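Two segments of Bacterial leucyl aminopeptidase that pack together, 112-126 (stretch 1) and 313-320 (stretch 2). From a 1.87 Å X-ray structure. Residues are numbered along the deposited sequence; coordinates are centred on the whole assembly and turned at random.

Stretch 1 (112-126) VYEIKHEEEVNAALK
Stretch 2, residues 313-320: AKLIDHYI

Stretch 2 (313-320) is helical, continuing a helix that begins earlier in the chain and widening into a pi-type turn at 316-320. In stretch 1, Val 112 to Ile 115 are extended; Lys 116 and His 117 turn, with psi 13° and 41°, and His 117 is the N-cap of the helix from Glu 118. The two helix axes approach to 11.4 Å, their N-to-C directions 69° apart (signed crossing angle -69°). Two pairs set the register: Ile 115 CA lies 7.6 Å from Leu 315 CA, and Asn 122 CA lies 7.5 Å from Tyr 319 CA.

Ala 313 lies out of reach, its carbonyl accepting the helical bond from Asp 317 N. Lys 314 (m, t, p, t) points toward stretch 1. Its aliphatic base suits an apolar neighbour, Lys 314 CB lying 4.1 Å from Ile 115 CD1, while NZ is hydrogen-bonded elsewhere in the structure. Leu 315 (m, t) leaves its backbone sideways, but its end comes nearer and places Leu 315 CD2 4.2 Å from Ile 115 CG1. Ile 316 and Asp 317 make no contact.

His 318 (t, chi2 109°) offers a flat ring to Ile 115 (m, t): Ile 115 CG2 stands 4.2 Å from the His 318 ring centroid, 9° off the normal, in a CH-pi contact. At the ring edge, His 318 NE2 lies 3.4 Å from both Glu 118 OE1 and Glu 118 OE2, at angles too poor for a hydrogen bond.

Tyr 319 (m, chi2 -65°) is a knob, its side chain seated among Glu 118, Val 121, Asn 122 and Leu 125. Over one face, Val 121 (t) places Val 121 CG1 3.4 Å from the Tyr 319 ring centroid, 16° off the normal, in a CH-pi contact. At the edge are Asn 122 OD1, 3.6 Å from Tyr 319 CD1, and Glu 118 CA, 3.3 Å from Tyr 319 OH. Leu 125 (m, t) packs Leu 125 CD1 4.0 Å from Tyr 319 CB. Ile 320 (m, m) points away, though its end comes nearer.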

# COMPACT_ATOMS: atom_id res chain seq x y z
N VAL B 112 -3.52 -6.69 14.13
CA VAL B 112 -3.38 -5.55 13.26
C VAL B 112 -2.47 -4.50 13.90
O VAL B 112 -2.44 -4.39 15.12
CB VAL B 112 -4.81 -5.04 13.01
CG1 VAL B 112 -4.88 -3.62 12.55
CG2 VAL B 112 -5.53 -5.97 12.06
N TYR B 113 -1.68 -3.79 13.11
CA TYR B 113 -0.86 -2.77 13.69
C TYR B 113 -1.88 -1.73 14.14
O TYR B 113 -2.67 -1.27 13.36
CB TYR B 113 0.13 -2.18 12.67
CG TYR B 113 1.13 -3.14 12.07
CD1 TYR B 113 2.12 -3.72 12.83
CD2 TYR B 113 1.09 -3.46 10.74
CE1 TYR B 113 3.02 -4.59 12.28
CE2 TYR B 113 1.98 -4.34 10.19
CZ TYR B 113 2.95 -4.90 10.96
OH TYR B 113 3.83 -5.78 10.41
N GLU B 114 -1.84 -1.33 15.40
CA GLU B 114 -2.80 -0.36 15.89
C GLU B 114 -2.13 0.62 16.78
O GLU B 114 -1.05 0.38 17.26
CB GLU B 114 -3.92 -1.06 16.70
CG GLU B 114 -4.54 -2.28 16.01
CD GLU B 114 -5.67 -2.93 16.83
OE1 GLU B 114 -5.43 -3.75 17.75
OE2 GLU B 114 -6.83 -2.62 16.49
N ILE B 115 -2.83 1.71 17.00
CA ILE B 115 -2.42 2.77 17.91
C ILE B 115 -3.18 2.56 19.24
O ILE B 115 -4.40 2.66 19.27
CB ILE B 115 -2.80 4.16 17.31
CG1 ILE B 115 -1.93 4.38 16.02
CG2 ILE B 115 -2.77 5.24 18.40
CD1 ILE B 115 -2.25 5.52 15.09
N LYS B 116 -2.44 2.18 20.28
CA LYS B 116 -2.98 1.80 21.59
C LYS B 116 -2.13 2.28 22.68
O LYS B 116 -2.28 1.80 23.78
CB LYS B 116 -2.95 0.31 21.77
CG LYS B 116 -3.67 -0.52 20.74
CD LYS B 116 -3.49 -1.98 21.13
CE LYS B 116 -4.61 -2.87 20.61
NZ LYS B 116 -5.10 -3.84 21.64
N HIS B 117 -1.18 3.18 22.44
CA HIS B 117 -0.26 3.59 23.50
C HIS B 117 -0.05 5.08 23.46
O HIS B 117 1.06 5.57 23.64
CB HIS B 117 1.07 2.81 23.41
CG HIS B 117 0.90 1.35 23.65
ND1 HIS B 117 0.91 0.80 24.91
CD2 HIS B 117 0.60 0.33 22.82
CE1 HIS B 117 0.68 -0.49 24.85
NE2 HIS B 117 0.48 -0.80 23.59
N GLU B 118 -1.15 5.81 23.23
CA GLU B 118 -1.12 7.27 23.17
C GLU B 118 -0.41 7.96 24.27
O GLU B 118 0.42 8.81 23.98
CB GLU B 118 -2.52 7.85 23.10
CG GLU B 118 -2.98 7.86 21.66
CD GLU B 118 -4.32 8.47 21.48
OE1 GLU B 118 -4.39 9.69 21.72
OE2 GLU B 118 -5.24 7.71 21.07
N GLU B 119 -0.76 7.66 25.52
CA GLU B 119 -0.15 8.43 26.60
C GLU B 119 1.36 8.23 26.69
O GLU B 119 2.08 9.23 26.81
CB GLU B 119 -0.81 8.17 27.98
CG GLU B 119 -2.25 8.67 28.08
CD GLU B 119 -2.90 8.34 29.41
OE1 GLU B 119 -2.30 7.55 30.20
OE2 GLU B 119 -3.99 8.90 29.69
N GLU B 120 1.82 6.99 26.58
CA GLU B 120 3.25 6.69 26.64
C GLU B 120 4.02 7.33 25.48
O GLU B 120 5.11 7.87 25.67
CB GLU B 120 3.49 5.18 26.64
CG GLU B 120 4.95 4.78 26.67
CD GLU B 120 5.14 3.27 26.67
OE1 GLU B 120 4.13 2.54 26.68
OE2 GLU B 120 6.31 2.82 26.65
N VAL B 121 3.44 7.28 24.28
CA VAL B 121 4.08 7.89 23.08
C VAL B 121 4.17 9.41 23.21
O VAL B 121 5.24 10.03 23.06
CB VAL B 121 3.29 7.56 21.79
CG1 VAL B 121 3.84 8.35 20.61
CG2 VAL B 121 3.35 6.07 21.46
N ASN B 122 3.04 10.02 23.57
CA ASN B 122 2.97 11.48 23.65
C ASN B 122 3.87 12.04 24.70
O ASN B 122 4.46 13.10 24.48
CB ASN B 122 1.51 11.99 23.78
CG ASN B 122 0.81 12.04 22.41
OD1 ASN B 122 1.40 12.50 21.43
ND2 ASN B 122 -0.39 11.53 22.33
N ALA B 123 4.06 11.30 25.78
CA ALA B 123 5.04 11.70 26.82
C ALA B 123 6.46 11.54 26.36
O ALA B 123 7.33 12.40 26.62
CB ALA B 123 4.82 10.89 28.12
N ALA B 124 6.74 10.41 25.68
CA ALA B 124 8.08 10.21 25.13
C ALA B 124 8.42 11.27 24.06
O ALA B 124 9.56 11.72 24.02
CB ALA B 124 8.22 8.81 24.55
N LEU B 125 7.44 11.67 23.22
CA LEU B 125 7.68 12.71 22.18
C LEU B 125 8.07 14.01 22.78
O LEU B 125 8.92 14.69 22.24
CB LEU B 125 6.45 12.96 21.30
CG LEU B 125 6.00 11.76 20.41
CD1 LEU B 125 4.85 12.12 19.45
CD2 LEU B 125 7.16 11.09 19.73
N LYS B 126 7.43 14.34 23.88
CA LYS B 126 7.82 15.51 24.65
C LYS B 126 9.25 15.49 25.21
O LYS B 126 9.75 16.56 25.56
CB LYS B 126 6.77 15.80 25.74
CG LYS B 126 5.57 16.60 25.18
CD LYS B 126 4.44 16.91 26.20
CE LYS B 126 3.14 16.21 25.75
NZ LYS B 126 2.27 16.04 26.95
N ALA B 313 1.92 5.70 7.94
CA ALA B 313 1.06 6.83 7.55
C ALA B 313 0.17 7.25 8.70
O ALA B 313 0.08 8.43 9.00
CB ALA B 313 0.25 6.47 6.27
N LYS B 314 -0.43 6.29 9.38
CA LYS B 314 -1.27 6.56 10.56
C LYS B 314 -0.51 7.15 11.73
O LYS B 314 -0.96 8.09 12.35
CB LYS B 314 -1.95 5.28 11.03
CG LYS B 314 -3.19 4.97 10.20
CD LYS B 314 -3.66 3.53 10.39
CE LYS B 314 -4.52 3.40 11.66
NZ LYS B 314 -4.75 1.93 11.75
N LEU B 315 0.69 6.60 12.00
CA LEU B 315 1.53 7.13 13.04
C LEU B 315 1.89 8.54 12.73
O LEU B 315 1.90 9.37 13.65
CB LEU B 315 2.82 6.33 13.25
CG LEU B 315 2.73 4.92 13.80
CD1 LEU B 315 4.08 4.26 13.73
CD2 LEU B 315 2.20 4.96 15.27
N ILE B 316 2.21 8.84 11.45
CA ILE B 316 2.55 10.21 11.08
C ILE B 316 1.34 11.13 11.38
O ILE B 316 1.46 12.17 12.03
CB ILE B 316 3.01 10.35 9.61
CG1 ILE B 316 4.38 9.67 9.40
CG2 ILE B 316 3.11 11.79 9.24
CD1 ILE B 316 4.72 9.26 7.98
N ASP B 317 0.17 10.73 10.88
CA ASP B 317 -0.99 11.59 10.99
C ASP B 317 -1.42 11.81 12.48
O ASP B 317 -1.60 12.95 12.92
CB ASP B 317 -2.14 11.04 10.17
CG ASP B 317 -3.38 11.88 10.31
OD1 ASP B 317 -3.35 13.04 9.88
OD2 ASP B 317 -4.34 11.44 10.95
N HIS B 318 -1.50 10.71 13.22
CA HIS B 318 -1.89 10.71 14.62
C HIS B 318 -0.91 11.40 15.55
O HIS B 318 -1.32 12.18 16.44
CB HIS B 318 -2.11 9.27 15.15
CG HIS B 318 -2.93 9.22 16.42
ND1 HIS B 318 -4.22 8.75 16.43
CD2 HIS B 318 -2.66 9.64 17.68
CE1 HIS B 318 -4.71 8.84 17.65
NE2 HIS B 318 -3.78 9.35 18.44
N TYR B 319 0.38 11.13 15.39
CA TYR B 319 1.35 11.66 16.38
C TYR B 319 2.17 12.81 15.89
O TYR B 319 2.65 13.51 16.69
CB TYR B 319 2.32 10.57 16.83
CG TYR B 319 1.71 9.49 17.69
CD1 TYR B 319 1.20 9.80 18.99
CD2 TYR B 319 1.65 8.16 17.25
CE1 TYR B 319 0.65 8.80 19.79
CE2 TYR B 319 1.12 7.17 18.09
CZ TYR B 319 0.63 7.51 19.35
OH TYR B 319 0.11 6.51 20.15
N ILE B 320 2.40 12.96 14.59
CA ILE B 320 3.29 14.01 14.09
C ILE B 320 2.49 15.22 13.56
O ILE B 320 2.98 16.36 13.56
CB ILE B 320 4.27 13.47 13.00
CG1 ILE B 320 4.92 12.12 13.40
CG2 ILE B 320 5.32 14.47 12.67
CD1 ILE B 320 5.65 12.23 14.72